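Local coordinates for adenosylmethionine-8-amino-7-oxononanoate aminotransferase (PDB 6ZHK) that catalyses D-amino acid transamination as a thermostable, homodimeric, pyridoxal 5'-phosphate-dependent aminotransferase of class III, at the interface of chains A and B. Sequence-based numbering; all coordinates share one arbitrary frame. Chains: chain A/B, Adenosylmethionine-8-amino-7-oxononanoate aminotransferase.

Contact 1: the interface of chains A and B. Residues chain A 90-94; chain B 23-24, 26.
B:His23 and B:Pro24 of one subunit press against the backbone and side chain of A:Leu90 in the other, in a loop-to-loop patch of the homodimer interface. The imidazole of B:His23 gives its ND1-H to the carbonyl O of A:Leu90 over 2.8 Å. The bond is nearly straight, 166° at the hydrogen, and lies in both the imidazole and the carbonyl plane, so it uses a lone pair of the oxygen and holds the ring by its edge. A chi1 of -82°, with CG beside the backbone N, brings the ring to this carbonyl. A second, less well-aligned carbonyl, O of A:Cys93, lies 3.1 Å from B:His23 ND1. The leucine side chain crosses the histidine at about a right angle, A:Leu90 CG lying 4.0 Å from B:His23 CE1. B:Pro24 continues the contact: its CD meets CB of A:Leu90 at 3.8 Å, and its CG meets methyl CD1 of A:Leu91 at 3.6 Å. The N of A:Gly92, in a turn where its phi is positive, is near the hydroxyl of B:Thr26, and the bond is weak. That hydroxyl is committed within its own chain, B:Thr26 OG1 donating to O of B:Pro24 at 2.7 Å from above the carbonyl plane.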
ATOM      1  N   LEU A  90      10.906   4.724  -9.687  1.00 14.08           N
ATOM      2  CA  LEU A  90      10.547   4.215 -11.016  1.00 14.08           C
ATOM      3  C   LEU A  90       9.661   5.202 -11.797  1.00 14.63           C
ATOM      4  O   LEU A  90       9.223   4.881 -12.894  1.00 13.75           O
ATOM      5  CB  LEU A  90       9.842   2.859 -10.865  1.00 14.82           C
ATOM      6  CG  LEU A  90      10.752   1.641 -11.056  1.00 15.82           C
ATOM      7  CD1 LEU A  90      11.806   1.539 -10.015  1.00 13.82           C
ATOM      8  CD2 LEU A  90       9.942   0.340 -11.080  1.00 16.49           C
ATOM      9  N   LEU A  91       9.340   6.389 -11.231  1.00 12.29           N
ATOM     10  CA  LEU A  91       8.547   7.340 -12.000  1.00 15.12           C
ATOM     11  C   LEU A  91       9.511   8.010 -12.993  1.00 16.18           C
ATOM     12  O   LEU A  91      10.281   8.910 -12.610  1.00 18.29           O
ATOM     13  CB  LEU A  91       7.904   8.378 -11.059  1.00 14.92           C
ATOM     14  CG  LEU A  91       6.601   7.981 -10.327  1.00 18.85           C
ATOM     15  CD1 LEU A  91       6.910   7.040  -9.167  1.00 16.41           C
ATOM     16  CD2 LEU A  91       5.906   9.248  -9.825  1.00 20.26           C
ATOM     17  N   GLY A  92       9.536   7.505 -14.228  1.00 13.18           N
ATOM     18  CA  GLY A  92      10.341   8.091 -15.295  1.00 14.84           C
ATOM     19  C   GLY A  92      11.838   7.756 -15.160  1.00 14.91           C
ATOM     20  O   GLY A  92      12.638   8.281 -15.922  1.00 14.57           O
ATOM     21  N   CYS A  93      12.203   6.911 -14.204  1.00 14.83           N
ATOM     22  CA  CYS A  93      13.550   6.371 -14.045  1.00 15.34           C
ATOM     23  C   CYS A  93      13.442   4.861 -13.843  1.00 14.23           C
ATOM     24  O   CYS A  93      12.344   4.377 -13.585  1.00 15.29           O
ATOM     25  CB  CYS A  93      14.301   6.909 -12.827  1.00 14.23           C
ATOM     26  SG  CYS A  93      14.442   8.724 -12.829  1.00 18.48           S
ATOM     27  N   GLY A  94      14.591   4.179 -13.820  1.00 14.54           N
ATOM     28  CA  GLY A  94      14.615   2.790 -13.434  1.00 15.75           C
ATOM     29  C   GLY A  94      15.627   2.506 -12.325  1.00 18.67           C
ATOM     30  O   GLY A  94      16.419   3.398 -11.926  1.00 18.99           O
TER
ATOM     31  N   HIS B  23       5.981   1.242 -16.070  1.00 11.21           N
ATOM     32  CA  HIS B  23       6.392   2.206 -15.056  1.00 12.14           C
ATOM     33  C   HIS B  23       5.213   3.026 -14.575  1.00 13.31           C
ATOM     34  O   HIS B  23       4.264   3.292 -15.316  1.00 13.36           O
ATOM     35  CB  HIS B  23       7.461   3.133 -15.662  1.00 12.43           C
ATOM     36  CG  HIS B  23       8.820   2.476 -15.613  1.00 14.08           C
ATOM     37  ND1 HIS B  23       9.838   2.951 -14.804  1.00 15.16           N
ATOM     38  CD2 HIS B  23       9.358   1.486 -16.371  1.00 14.36           C
ATOM     39  CE1 HIS B  23      10.959   2.241 -15.002  1.00 16.85           C
ATOM     40  NE2 HIS B  23      10.671   1.301 -15.951  1.00 14.74           N
ATOM     41  N   PRO B  24       5.271   3.476 -13.304  1.00 14.04           N
ATOM     42  CA  PRO B  24       4.251   4.360 -12.757  1.00 14.74           C
ATOM     43  C   PRO B  24       4.328   5.749 -13.419  1.00 15.50           C
ATOM     44  O   PRO B  24       5.435   6.221 -13.742  1.00 14.28           O
ATOM     45  CB  PRO B  24       4.662   4.315 -11.237  1.00 15.45           C
ATOM     46  CG  PRO B  24       6.190   4.211 -11.249  1.00 14.85           C
ATOM     47  CD  PRO B  24       6.358   3.149 -12.329  1.00 14.75           C
ATOM     48  N   THR B  26       3.860   7.101 -16.327  1.00 12.79           N
ATOM     49  CA  THR B  26       4.820   7.239 -17.404  1.00 14.17           C
ATOM     50  C   THR B  26       4.175   6.797 -18.722  1.00 15.67           C
ATOM     51  O   THR B  26       3.634   5.690 -18.822  1.00 15.15           O
ATOM     52  CB  THR B  26       6.057   6.351 -17.149  1.00 14.53           C
ATOM     53  OG1 THR B  26       6.839   6.719 -16.010  1.00 13.29           O
ATOM     54  CG2 THR B  26       6.976   6.185 -18.359  1.00 14.79           C
TER

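Contact 2: the interface of chains A and B. Residues chain A 127, 160-161, 180, 335; chain B 127, 159-161.
This is a reciprocal, two-fold helix-capping interface: A:Glu127 and B:Glu127 each tie the start of the partner's helix 160-165 to the start of their own, joining the subunits of the homodimer. OE1 of A:Glu127 accepts from the backbone N of B:Val160 at 2.9 Å, from above the carboxylate plane; reciprocally, OE1 of B:Glu127 accepts from N of A:Val160, also at 2.9 Å. The second oxygen bonds within its own chain, OE2 of A:Glu127 taking N of A:Gly161 at 2.8 Å. A bend at chi2 (-101° in chain A) lets each carboxylate span both helix ends. OE2 of B:Glu127 likewise takes N of B:Gly161, and from the opposite face accepts OG1 of B:Thr159 at 2.6 Å, which should limit rotation of the carboxylate. B:Thr159 CB lies 3.7 Å from CD of A:Glu127, the side chains crossing at about a right angle. OE2 of A:Glu127 and OE2 of B:Glu127 are 4.6 Å apart; if both are ionised, the helix N termini probably offset the repulsion. Between the helices CG1 of A:Val160 lies 3.8 Å from CG1 of B:Val160. The glutamates come from helix 122-140, which starts at A:Gly122 and A:Ala123, probable pyridoxal phosphate ligands, and the valines open helix 160-165.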
ATOM      1  N   GLU A 127      -6.336  -2.925  -6.834  1.00 11.07           N
ATOM      2  CA  GLU A 127      -6.845  -1.618  -7.235  1.00 11.70           C
ATOM      3  C   GLU A 127      -6.242  -1.218  -8.584  1.00 11.95           C
ATOM      4  O   GLU A 127      -6.886  -0.621  -9.437  1.00 12.88           O
ATOM      5  CB  GLU A 127      -6.405  -0.551  -6.221  1.00 11.38           C
ATOM      6  CG  GLU A 127      -7.049  -0.711  -4.836  1.00 18.09           C
ATOM      7  CD  GLU A 127      -8.212   0.215  -4.531  1.00 16.08           C
ATOM      8  OE1 GLU A 127      -8.531   1.060  -5.410  1.00 16.48           O
ATOM      9  OE2 GLU A 127      -8.811   0.073  -3.422  1.00 18.00           O
ATOM     10  N   VAL A 160     -10.892   1.004  -0.841  1.00 14.04           N
ATOM     11  CA  VAL A 160     -12.286   1.123  -1.335  1.00 13.43           C
ATOM     12  C   VAL A 160     -12.502   0.306  -2.617  1.00 13.26           C
ATOM     13  O   VAL A 160     -13.509  -0.359  -2.789  1.00 12.74           O
ATOM     14  CB  VAL A 160     -12.649   2.603  -1.514  1.00 13.39           C
ATOM     15  CG1 VAL A 160     -13.938   2.808  -2.295  1.00 12.88           C
ATOM     16  CG2 VAL A 160     -12.767   3.237  -0.116  1.00 13.50           C
ATOM     17  N   GLY A 161     -11.565   0.390  -3.556  1.00 13.10           N
ATOM     18  CA  GLY A 161     -11.654  -0.421  -4.759  1.00 14.38           C
ATOM     19  C   GLY A 161     -11.640  -1.918  -4.481  1.00 15.37           C
ATOM     20  O   GLY A 161     -12.500  -2.663  -5.033  1.00 14.29           O
ATOM     21  N   PHE A 180     -18.254   1.091  -5.299  1.00 13.70           N
ATOM     22  CA  PHE A 180     -18.857   1.102  -6.624  1.00 15.74           C
ATOM     23  C   PHE A 180     -19.492  -0.270  -6.815  1.00 16.49           C
ATOM     24  O   PHE A 180     -19.034  -1.236  -6.211  1.00 15.43           O
ATOM     25  CB  PHE A 180     -17.870   1.482  -7.746  1.00 14.50           C
ATOM     26  CG  PHE A 180     -16.641   0.614  -7.838  1.00 13.00           C
ATOM     27  CD1 PHE A 180     -16.691  -0.631  -8.457  1.00 11.85           C
ATOM     28  CD2 PHE A 180     -15.447   1.031  -7.280  1.00 13.53           C
ATOM     29  CE1 PHE A 180     -15.562  -1.421  -8.567  1.00 11.83           C
ATOM     30  CE2 PHE A 180     -14.317   0.231  -7.356  1.00 14.52           C
ATOM     31  CZ  PHE A 180     -14.365  -0.988  -8.038  1.00 15.73           C
ATOM     32  N   HIS A 335      -0.875   6.295 -12.331  1.00 15.13           N
ATOM     33  CA  HIS A 335      -0.941   5.577 -11.062  1.00 13.44           C
ATOM     34  C   HIS A 335       0.512   5.286 -10.700  1.00 14.21           C
ATOM     35  O   HIS A 335       1.355   5.052 -11.563  1.00 11.75           O
ATOM     36  CB  HIS A 335      -1.657   4.222 -11.249  1.00 12.19           C
ATOM     37  CG  HIS A 335      -1.998   3.601  -9.951  1.00 12.45           C
ATOM     38  ND1 HIS A 335      -3.263   3.654  -9.439  1.00 13.59           N
ATOM     39  CD2 HIS A 335      -1.237   2.970  -9.025  1.00 12.54           C
ATOM     40  CE1 HIS A 335      -3.286   3.036  -8.269  1.00 12.94           C
ATOM     41  NE2 HIS A 335      -2.067   2.625  -8.018  1.00 13.39           N
TER
ATOM     42  N   GLU B 127      -6.946   6.227   2.857  1.00 11.85           N
ATOM     43  CA  GLU B 127      -8.065   5.299   2.797  1.00 12.70           C
ATOM     44  C   GLU B 127      -8.519   4.900   4.195  1.00 13.40           C
ATOM     45  O   GLU B 127      -9.730   4.792   4.474  1.00 11.75           O
ATOM     46  CB  GLU B 127      -7.722   4.028   2.017  1.00 13.04           C
ATOM     47  CG  GLU B 127      -7.369   4.268   0.532  1.00 16.04           C
ATOM     48  CD  GLU B 127      -8.455   3.935  -0.481  1.00 15.43           C
ATOM     49  OE1 GLU B 127      -9.470   3.377  -0.073  1.00 14.90           O
ATOM     50  OE2 GLU B 127      -8.263   4.254  -1.689  1.00 17.93           O
ATOM     51  N   THR B 159      -5.358   5.037  -5.189  1.00 12.96           N
ATOM     52  CA  THR B 159      -6.432   4.057  -5.026  1.00 13.34           C
ATOM     53  C   THR B 159      -7.829   4.716  -5.059  1.00 14.08           C
ATOM     54  O   THR B 159      -7.961   5.939  -5.008  1.00 13.47           O
ATOM     55  CB  THR B 159      -6.163   3.200  -3.799  1.00 14.04           C
ATOM     56  OG1 THR B 159      -5.905   4.111  -2.714  1.00 15.74           O
ATOM     57  CG2 THR B 159      -4.905   2.380  -4.006  1.00 15.32           C
ATOM     58  N   VAL B 160      -8.882   3.895  -5.050  1.00 12.83           N
ATOM     59  CA  VAL B 160     -10.216   4.458  -5.352  1.00 14.16           C
ATOM     60  C   VAL B 160     -10.685   5.451  -4.281  1.00 13.52           C
ATOM     61  O   VAL B 160     -11.259   6.499  -4.592  1.00 13.52           O
ATOM     62  CB  VAL B 160     -11.228   3.351  -5.648  1.00 15.33           C
ATOM     63  CG1 VAL B 160     -12.640   3.876  -5.715  1.00 14.79           C
ATOM     64  CG2 VAL B 160     -10.881   2.676  -6.977  1.00 12.76           C
ATOM     65  N   GLY B 161     -10.492   5.111  -3.011  1.00 13.86           N
ATOM     66  CA  GLY B 161     -10.869   6.049  -1.962  1.00 12.61           C
ATOM     67  C   GLY B 161     -10.072   7.340  -1.980  1.00 13.47           C
ATOM     68  O   GLY B 161     -10.646   8.431  -1.889  1.00 15.16           O
TER

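Contact 3: the interface of chains A and B. Residues chain A 99, 102, 114-116, 118; chain B 20-21.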
ATOM      1  N   ILE A  99      14.510  -4.176 -12.298  1.00 15.19           N
ATOM      2  CA  ILE A  99      14.600  -4.645 -13.676  1.00 15.33           C
ATOM      3  C   ILE A  99      14.842  -6.144 -13.650  1.00 14.21           C
ATOM      4  O   ILE A  99      14.243  -6.887 -14.452  1.00 13.12           O
ATOM      5  CB  ILE A  99      15.694  -3.889 -14.473  1.00 16.07           C
ATOM      6  CG1 ILE A  99      15.307  -2.413 -14.655  1.00 16.94           C
ATOM      7  CG2 ILE A  99      15.899  -4.539 -15.840  1.00 15.32           C
ATOM      8  CD1 ILE A  99      16.464  -1.469 -14.967  1.00 15.69           C
ATOM      9  N   ALA A 102      11.762  -7.901 -12.611  1.00 14.36           N
ATOM     10  CA  ALA A 102      10.603  -7.890 -13.517  1.00 14.56           C
ATOM     11  C   ALA A 102      10.819  -9.004 -14.556  1.00 17.20           C
ATOM     12  O   ALA A 102       9.905  -9.712 -14.917  1.00 15.03           O
ATOM     13  CB  ALA A 102      10.391  -6.538 -14.194  1.00 16.61           C
ATOM     14  N   THR A 114       3.361 -10.684 -19.528  1.00 17.83           N
ATOM     15  CA  THR A 114       4.593 -10.167 -20.091  1.00 16.17           C
ATOM     16  C   THR A 114       4.946  -8.798 -19.521  1.00 16.30           C
ATOM     17  O   THR A 114       5.975  -8.223 -19.905  1.00 18.22           O
ATOM     18  CB  THR A 114       4.445 -10.030 -21.612  1.00 19.71           C
ATOM     19  OG1 THR A 114       3.210  -9.367 -21.858  1.00 19.79           O
ATOM     20  CG2 THR A 114       4.402 -11.378 -22.308  1.00 21.76           C
ATOM     21  N   LYS A 115       4.090  -8.228 -18.678  1.00 12.72           N
ATOM     22  CA  LYS A 115       4.393  -6.866 -18.198  1.00 12.24           C
ATOM     23  C   LYS A 115       4.159  -6.831 -16.691  1.00 12.50           C
ATOM     24  O   LYS A 115       3.295  -7.566 -16.206  1.00 14.94           O
ATOM     25  CB  LYS A 115       3.466  -5.848 -18.855  1.00 11.79           C
ATOM     26  CG  LYS A 115       3.729  -5.667 -20.373  1.00 10.46           C
ATOM     27  CD  LYS A 115       5.083  -5.035 -20.618  0.50  9.09           C
ATOM     28  CE  LYS A 115       5.369  -4.743 -22.084  0.50  8.59           C
ATOM     29  NZ  LYS A 115       5.927  -5.940 -22.754  0.50  7.40           N
ATOM     30  N   VAL A 116       4.917  -5.989 -15.979  1.00 13.76           N
ATOM     31  CA  VAL A 116       4.925  -6.004 -14.515  1.00 14.06           C
ATOM     32  C   VAL A 116       4.729  -4.561 -14.042  1.00 12.06           C
ATOM     33  O   VAL A 116       5.505  -3.699 -14.461  1.00 12.77           O
ATOM     34  CB  VAL A 116       6.284  -6.539 -13.955  1.00 13.25           C
ATOM     35  CG1 VAL A 116       6.391  -6.278 -12.452  1.00 15.59           C
ATOM     36  CG2 VAL A 116       6.405  -8.019 -14.228  1.00 15.68           C
ATOM     37  N   TYR A 118       4.534  -2.605 -10.407  1.00 12.55           N
ATOM     38  CA  TYR A 118       4.791  -2.910  -9.010  1.00 13.52           C
ATOM     39  C   TYR A 118       3.971  -2.027  -8.077  1.00 14.27           C
ATOM     40  O   TYR A 118       3.626  -0.912  -8.417  1.00 13.83           O
ATOM     41  CB  TYR A 118       6.239  -2.558  -8.658  1.00 13.29           C
ATOM     42  CG  TYR A 118       7.268  -3.521  -9.263  1.00 14.01           C
ATOM     43  CD1 TYR A 118       7.349  -4.833  -8.807  1.00 14.85           C
ATOM     44  CD2 TYR A 118       8.178  -3.095 -10.240  1.00 13.28           C
ATOM     45  CE1 TYR A 118       8.320  -5.700  -9.320  1.00 14.93           C
ATOM     46  CE2 TYR A 118       9.157  -3.938 -10.741  1.00 13.74           C
ATOM     47  CZ  TYR A 118       9.199  -5.251 -10.303  1.00 15.09           C
ATOM     48  OH  TYR A 118      10.147  -6.126 -10.752  1.00 14.01           O
TER
ATOM     49  N   TYR B  20       9.888  -5.126 -19.854  1.00 16.75           N
ATOM     50  CA  TYR B  20       9.184  -5.877 -18.803  1.00 14.46           C
ATOM     51  C   TYR B  20       8.466  -4.996 -17.786  1.00 14.08           C
ATOM     52  O   TYR B  20       7.559  -5.480 -17.112  1.00 16.19           O
ATOM     53  CB  TYR B  20      10.167  -6.761 -18.034  1.00 14.57           C
ATOM     54  CG  TYR B  20      10.776  -7.812 -18.925  1.00 14.76           C
ATOM     55  CD1 TYR B  20       9.987  -8.803 -19.485  1.00 16.54           C
ATOM     56  CD2 TYR B  20      12.150  -7.839 -19.165  1.00 18.76           C
ATOM     57  CE1 TYR B  20      10.539  -9.799 -20.286  1.00 18.35           C
ATOM     58  CE2 TYR B  20      12.728  -8.829 -19.962  1.00 22.69           C
ATOM     59  CZ  TYR B  20      11.907  -9.797 -20.532  1.00 22.70           C
ATOM     60  OH  TYR B  20      12.459 -10.750 -21.350  1.00 24.97           O
ATOM     61  N   ILE B  21       8.917  -3.764 -17.604  1.00 14.67           N
ATOM     62  CA  ILE B  21       8.288  -2.984 -16.528  1.00 14.11           C
ATOM     63  C   ILE B  21       7.328  -1.947 -17.121  1.00 12.24           C
ATOM     64  O   ILE B  21       7.738  -1.092 -17.936  1.00 13.12           O
ATOM     65  CB  ILE B  21       9.310  -2.223 -15.651  1.00 13.81           C
ATOM     66  CG1 ILE B  21      10.269  -3.204 -14.966  1.00 14.91           C
ATOM     67  CG2 ILE B  21       8.554  -1.342 -14.607  1.00 13.28           C
ATOM     68  CD1 ILE B  21      11.289  -2.511 -14.071  1.00 14.02           C
TER
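A:Ala102 and B:Ile21 form the apolar centre of this homodimer contact of a class-III aminotransferase, where the end of helix 10-20 and the residue after it lie across the partner's helix 96-108. The methyl CB of A:Ala102 touches CG1 of B:Ile21 at 3.4 Å, tighter than usual van der Waals contact. Beyond CG1 the B:Ile21 chain is fully extended, chi2 -179°, and this carries its CD1 along the helix to CA of A:Ile99, 4.0 Å away; the two isoleucine side chains cross at about a right angle. In a direction roughly perpendicular to its B:Ile21 contact, A:Ala102 CB also meets CB of B:Tyr20 at 3.9 Å, so the same methyl packs against two successive residues of chain B. The ring of A:Tyr118 lies near the end of B:Ile21, its CE2 4.2 Å from CD1; one face of that ring is overlain towards its rim by CG1 of A:Val116, 3.6 Å above the plane. Further out, contact passes to the backbone of strand 115-119. The N of A:Val116 donates to the carbonyl O of B:Tyr20 at 2.9 Å, and A:Val116 pairs with B:Ile21 as a parallel beta bridge. At the rim the aromatic edge atom CD1 of B:Tyr20 stands 4.1 Å from the carbonyl O of A:Thr114.

Contacts 1 and 3 are neighbours, their C-alpha centres about 11 Å apart, and both use one chain B stretch: the end of helix 10-20 and the loop after it, which runs from contact 3 into contact 1. Chain A supplies loop 90-93 and the start of strand 94-95 to contact 1, and helix 96-108 with the residues from 114 into strand 115-119 to contact 3. Contact 2 lies about 21 Å from contact 1 and 22 Å from contact 3, at the two-fold axis. Helix 122-140 closely follows strand 115-119, linking contacts 3 and 2. The N-terminal segment and helices 122-140 and 160-165 probably hold the dimer together at separate places, each repeated by the two-fold.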